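Local coordinates for N-terminal acetyltransferase-like protein (Chaetomium thermophilum, PDB 5NNP) that probably serves as the tetratricopeptide-repeat auxiliary subunit of an N-terminal acetyltransferase, as in the NatA family, wrapping around and supporting the catalytic partner, at residues A[112-122]-A[131-142]. Numbering follows the deposited sequence.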
# COMPACT_ATOMS: atom_id res chain seq x y z
N HIS A 112 27.20 21.76 -3.77
CA HIS A 112 26.71 20.41 -3.96
C HIS A 112 25.55 20.09 -3.04
O HIS A 112 24.67 19.30 -3.39
CB HIS A 112 27.83 19.38 -3.77
CG HIS A 112 28.79 19.33 -4.92
ND1 HIS A 112 29.56 20.42 -5.30
CD2 HIS A 112 29.09 18.34 -5.80
CE1 HIS A 112 30.29 20.09 -6.35
NE2 HIS A 112 30.02 18.84 -6.68
N GLN A 113 25.53 20.71 -1.85
CA GLN A 113 24.47 20.44 -0.89
C GLN A 113 23.14 21.01 -1.37
O GLN A 113 22.09 20.37 -1.27
CB GLN A 113 24.81 21.03 0.48
CG GLN A 113 23.70 20.85 1.50
CD GLN A 113 23.92 21.66 2.76
OE1 GLN A 113 24.65 22.66 2.77
NE2 GLN A 113 23.29 21.24 3.85
N ILE A 114 23.20 22.23 -1.89
CA ILE A 114 21.99 22.89 -2.34
C ILE A 114 21.40 22.14 -3.54
O ILE A 114 20.19 21.92 -3.60
CB ILE A 114 22.27 24.36 -2.69
CG1 ILE A 114 22.55 25.14 -1.39
CG2 ILE A 114 21.10 24.97 -3.45
CD1 ILE A 114 22.92 26.60 -1.59
N GLN A 115 22.26 21.70 -4.46
CA GLN A 115 21.80 20.98 -5.65
C GLN A 115 21.24 19.62 -5.26
O GLN A 115 20.27 19.16 -5.84
CB GLN A 115 22.94 20.80 -6.66
CG GLN A 115 22.60 19.88 -7.85
CD GLN A 115 21.50 20.44 -8.75
OE1 GLN A 115 21.78 21.02 -9.79
NE2 GLN A 115 20.24 20.28 -8.35
N ARG A 116 21.88 19.00 -4.28
CA ARG A 116 21.46 17.68 -3.80
C ARG A 116 20.05 17.73 -3.22
O ARG A 116 19.21 16.90 -3.55
CB ARG A 116 22.45 17.16 -2.76
CG ARG A 116 22.20 15.76 -2.27
CD ARG A 116 23.38 15.26 -1.44
NE ARG A 116 23.87 16.26 -0.49
CZ ARG A 116 23.47 16.35 0.78
NH1 ARG A 116 22.56 15.50 1.25
NH2 ARG A 116 23.97 17.29 1.59
N ASP A 117 19.80 18.73 -2.38
CA ASP A 117 18.56 18.82 -1.64
C ASP A 117 17.41 19.28 -2.50
O ASP A 117 16.29 18.81 -2.35
CB ASP A 117 18.75 19.74 -0.44
CG ASP A 117 19.65 19.12 0.62
OD1 ASP A 117 19.65 17.88 0.74
OD2 ASP A 117 20.36 19.86 1.32
N LEU A 118 17.71 20.16 -3.45
CA LEU A 118 16.72 20.62 -4.41
C LEU A 118 16.23 19.48 -5.31
O LEU A 118 15.04 19.35 -5.59
CB LEU A 118 17.31 21.74 -5.28
CG LEU A 118 16.52 22.12 -6.52
CD1 LEU A 118 15.25 22.85 -6.13
CD2 LEU A 118 17.38 22.96 -7.44
N ALA A 119 17.16 18.67 -5.78
CA ALA A 119 16.83 17.58 -6.68
C ALA A 119 15.85 16.63 -6.01
O ALA A 119 14.90 16.14 -6.63
CB ALA A 119 18.09 16.84 -7.11
N VAL A 120 16.11 16.37 -4.73
CA VAL A 120 15.26 15.49 -3.95
C VAL A 120 13.86 16.10 -3.87
O VAL A 120 12.88 15.45 -4.20
CB VAL A 120 15.82 15.25 -2.52
CG1 VAL A 120 14.82 14.52 -1.69
CG2 VAL A 120 17.15 14.48 -2.58
N LEU A 121 13.79 17.36 -3.47
CA LEU A 121 12.53 18.08 -3.37
C LEU A 121 11.77 18.06 -4.70
O LEU A 121 10.55 17.87 -4.74
CB LEU A 121 12.76 19.53 -2.91
CG LEU A 121 13.19 19.76 -1.46
CD1 LEU A 121 13.77 21.14 -1.30
CD2 LEU A 121 12.01 19.60 -0.51
N GLN A 122 12.49 18.24 -5.80
CA GLN A 122 11.84 18.32 -7.09
C GLN A 122 11.17 17.01 -7.50
O GLN A 122 10.05 17.02 -8.02
CB GLN A 122 12.84 18.73 -8.17
CG GLN A 122 13.15 20.20 -8.18
CD GLN A 122 14.38 20.52 -9.02
OE1 GLN A 122 15.41 19.83 -8.92
NE2 GLN A 122 14.27 21.54 -9.86
N TYR A 131 13.86 18.02 -12.31
CA TYR A 131 14.62 16.91 -11.74
C TYR A 131 15.63 16.45 -12.76
O TYR A 131 16.77 16.12 -12.44
CB TYR A 131 13.68 15.76 -11.35
CG TYR A 131 14.35 14.63 -10.61
CD1 TYR A 131 15.11 14.89 -9.49
CD2 TYR A 131 14.20 13.32 -11.02
CE1 TYR A 131 15.72 13.88 -8.80
CE2 TYR A 131 14.81 12.28 -10.33
CZ TYR A 131 15.57 12.58 -9.22
OH TYR A 131 16.20 11.58 -8.51
N VAL A 132 15.21 16.44 -14.02
CA VAL A 132 16.10 16.13 -15.10
C VAL A 132 17.28 17.11 -15.14
O VAL A 132 18.44 16.70 -15.16
CB VAL A 132 15.37 16.17 -16.45
CG1 VAL A 132 16.36 16.24 -17.62
CG2 VAL A 132 14.45 14.97 -16.58
N GLN A 133 16.99 18.40 -15.16
CA GLN A 133 18.05 19.39 -15.15
C GLN A 133 19.02 19.18 -13.98
O GLN A 133 20.24 19.19 -14.14
CB GLN A 133 17.46 20.79 -15.08
CG GLN A 133 18.46 21.90 -15.37
CD GLN A 133 17.83 23.28 -15.28
OE1 GLN A 133 16.61 23.41 -15.22
NE2 GLN A 133 18.67 24.30 -15.24
N SER A 134 18.46 18.96 -12.79
CA SER A 134 19.27 18.71 -11.61
C SER A 134 20.22 17.53 -11.77
O SER A 134 21.41 17.63 -11.48
CB SER A 134 18.37 18.49 -10.40
OG SER A 134 17.87 19.72 -9.93
N ARG A 135 19.70 16.41 -12.24
CA ARG A 135 20.49 15.20 -12.37
C ARG A 135 21.55 15.34 -13.44
O ARG A 135 22.66 14.82 -13.28
CB ARG A 135 19.61 13.99 -12.67
CG ARG A 135 18.82 13.58 -11.48
CD ARG A 135 19.76 13.48 -10.30
NE ARG A 135 19.03 13.00 -9.13
CZ ARG A 135 19.60 12.50 -8.05
NH1 ARG A 135 18.84 12.09 -7.03
NH2 ARG A 135 20.93 12.41 -7.98
N LEU A 136 21.20 16.03 -14.52
CA LEU A 136 22.16 16.29 -15.59
C LEU A 136 23.34 17.08 -15.02
O LEU A 136 24.50 16.80 -15.30
CB LEU A 136 21.51 17.04 -16.75
CG LEU A 136 22.34 17.35 -17.99
CD1 LEU A 136 23.05 16.10 -18.49
CD2 LEU A 136 21.42 17.91 -19.07
N ASN A 137 23.00 18.04 -14.18
CA ASN A 137 23.99 18.82 -13.49
C ASN A 137 24.84 18.00 -12.55
O ASN A 137 26.06 18.09 -12.57
CB ASN A 137 23.29 19.91 -12.71
CG ASN A 137 23.70 21.24 -13.16
OD1 ASN A 137 23.19 21.74 -14.16
ND2 ASN A 137 24.63 21.85 -12.45
N MET A 138 24.18 17.23 -11.69
CA MET A 138 24.90 16.39 -10.76
C MET A 138 25.80 15.40 -11.51
O MET A 138 26.94 15.19 -11.14
CB MET A 138 23.91 15.67 -9.85
CG MET A 138 23.02 16.65 -9.10
SD MET A 138 21.77 15.94 -8.01
CE MET A 138 22.82 15.33 -6.68
N LEU A 139 25.29 14.83 -12.59
CA LEU A 139 26.07 13.91 -13.41
C LEU A 139 27.29 14.60 -14.04
O LEU A 139 28.38 14.02 -14.16
CB LEU A 139 25.18 13.30 -14.50
CG LEU A 139 25.87 12.48 -15.58
CD1 LEU A 139 26.58 11.26 -14.99
CD2 LEU A 139 24.89 12.07 -16.68
N LYS A 140 27.11 15.84 -14.46
CA LYS A 140 28.21 16.60 -15.04
C LYS A 140 29.30 16.80 -13.99
O LYS A 140 30.49 16.76 -14.30
CB LYS A 140 27.71 17.93 -15.56
CG LYS A 140 28.39 18.39 -16.79
CD LYS A 140 27.72 19.65 -17.33
CE LYS A 140 27.46 20.62 -16.20
NZ LYS A 140 27.03 21.95 -16.71
N ALA A 141 28.88 16.99 -12.76
CA ALA A 141 29.81 17.27 -11.68
C ALA A 141 30.54 16.01 -11.20
O ALA A 141 31.70 16.09 -10.81
CB ALA A 141 29.09 17.92 -10.53
N ARG A 142 29.86 14.87 -11.23
CA ARG A 142 30.45 13.62 -10.74
C ARG A 142 30.11 12.41 -11.64
O ARG A 142 29.39 11.49 -11.23
CB ARG A 142 30.00 13.36 -9.30
CG ARG A 142 30.43 14.40 -8.30
CD ARG A 142 31.91 14.30 -8.01
NE ARG A 142 32.36 15.26 -7.01
CZ ARG A 142 32.93 16.43 -7.29
NH1 ARG A 142 33.13 16.80 -8.55
NH2 ARG A 142 33.30 17.24 -6.30
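Gln115 reaches across from helix 112-122 to Ser134 and Met138 of helix 131-141. Its CG lies anti to the backbone N (chi1 172°), and a bend at chi2 turns the amide along the facing helix. Beyond CB, Gln115 CG packs on Met138 CG at 3.5 Å. CD lies near Ser134 OG and O. At the tip, Gln115 OE1 rests against Asn137 CB at 3.5 Å, and Gln115 NE2 gives a weak, bent hydrogen bond to Ser134 OG (2.9 Å). Ser134 OG in turn donates to Gln122 OE1 at 2.7 Å, in the carbonyl plane and on a lone pair. The side chain of Ser134 is also a knob set in the hole formed by Gln115, Leu118, Ala119 and Gln122. With an alanine at Gln115, Ser134 OG would probably lose its amide donor, and a gap is likely to open beside Met138 CG. Ala119 CB meets Ser134 CB at 3.7 Å and Met138 SD at 3.9 Å; its small size is consistent with the close approach. At the far end, His112 NE2 sits over one face of the Arg142 guanidinium, while His112 ND1 is hydrogen-bonded to Glu110 O. The axes of the two segments run roughly antiparallel, at 148°, and come within 9.1 Å, as in the helical hairpin of a tetratricopeptide repeat. Helices 78-90 and 94-107 pack against 112-122, helix 146-159 packs against 131-141, and helix 527-534 touches both through Val120 and Arg135.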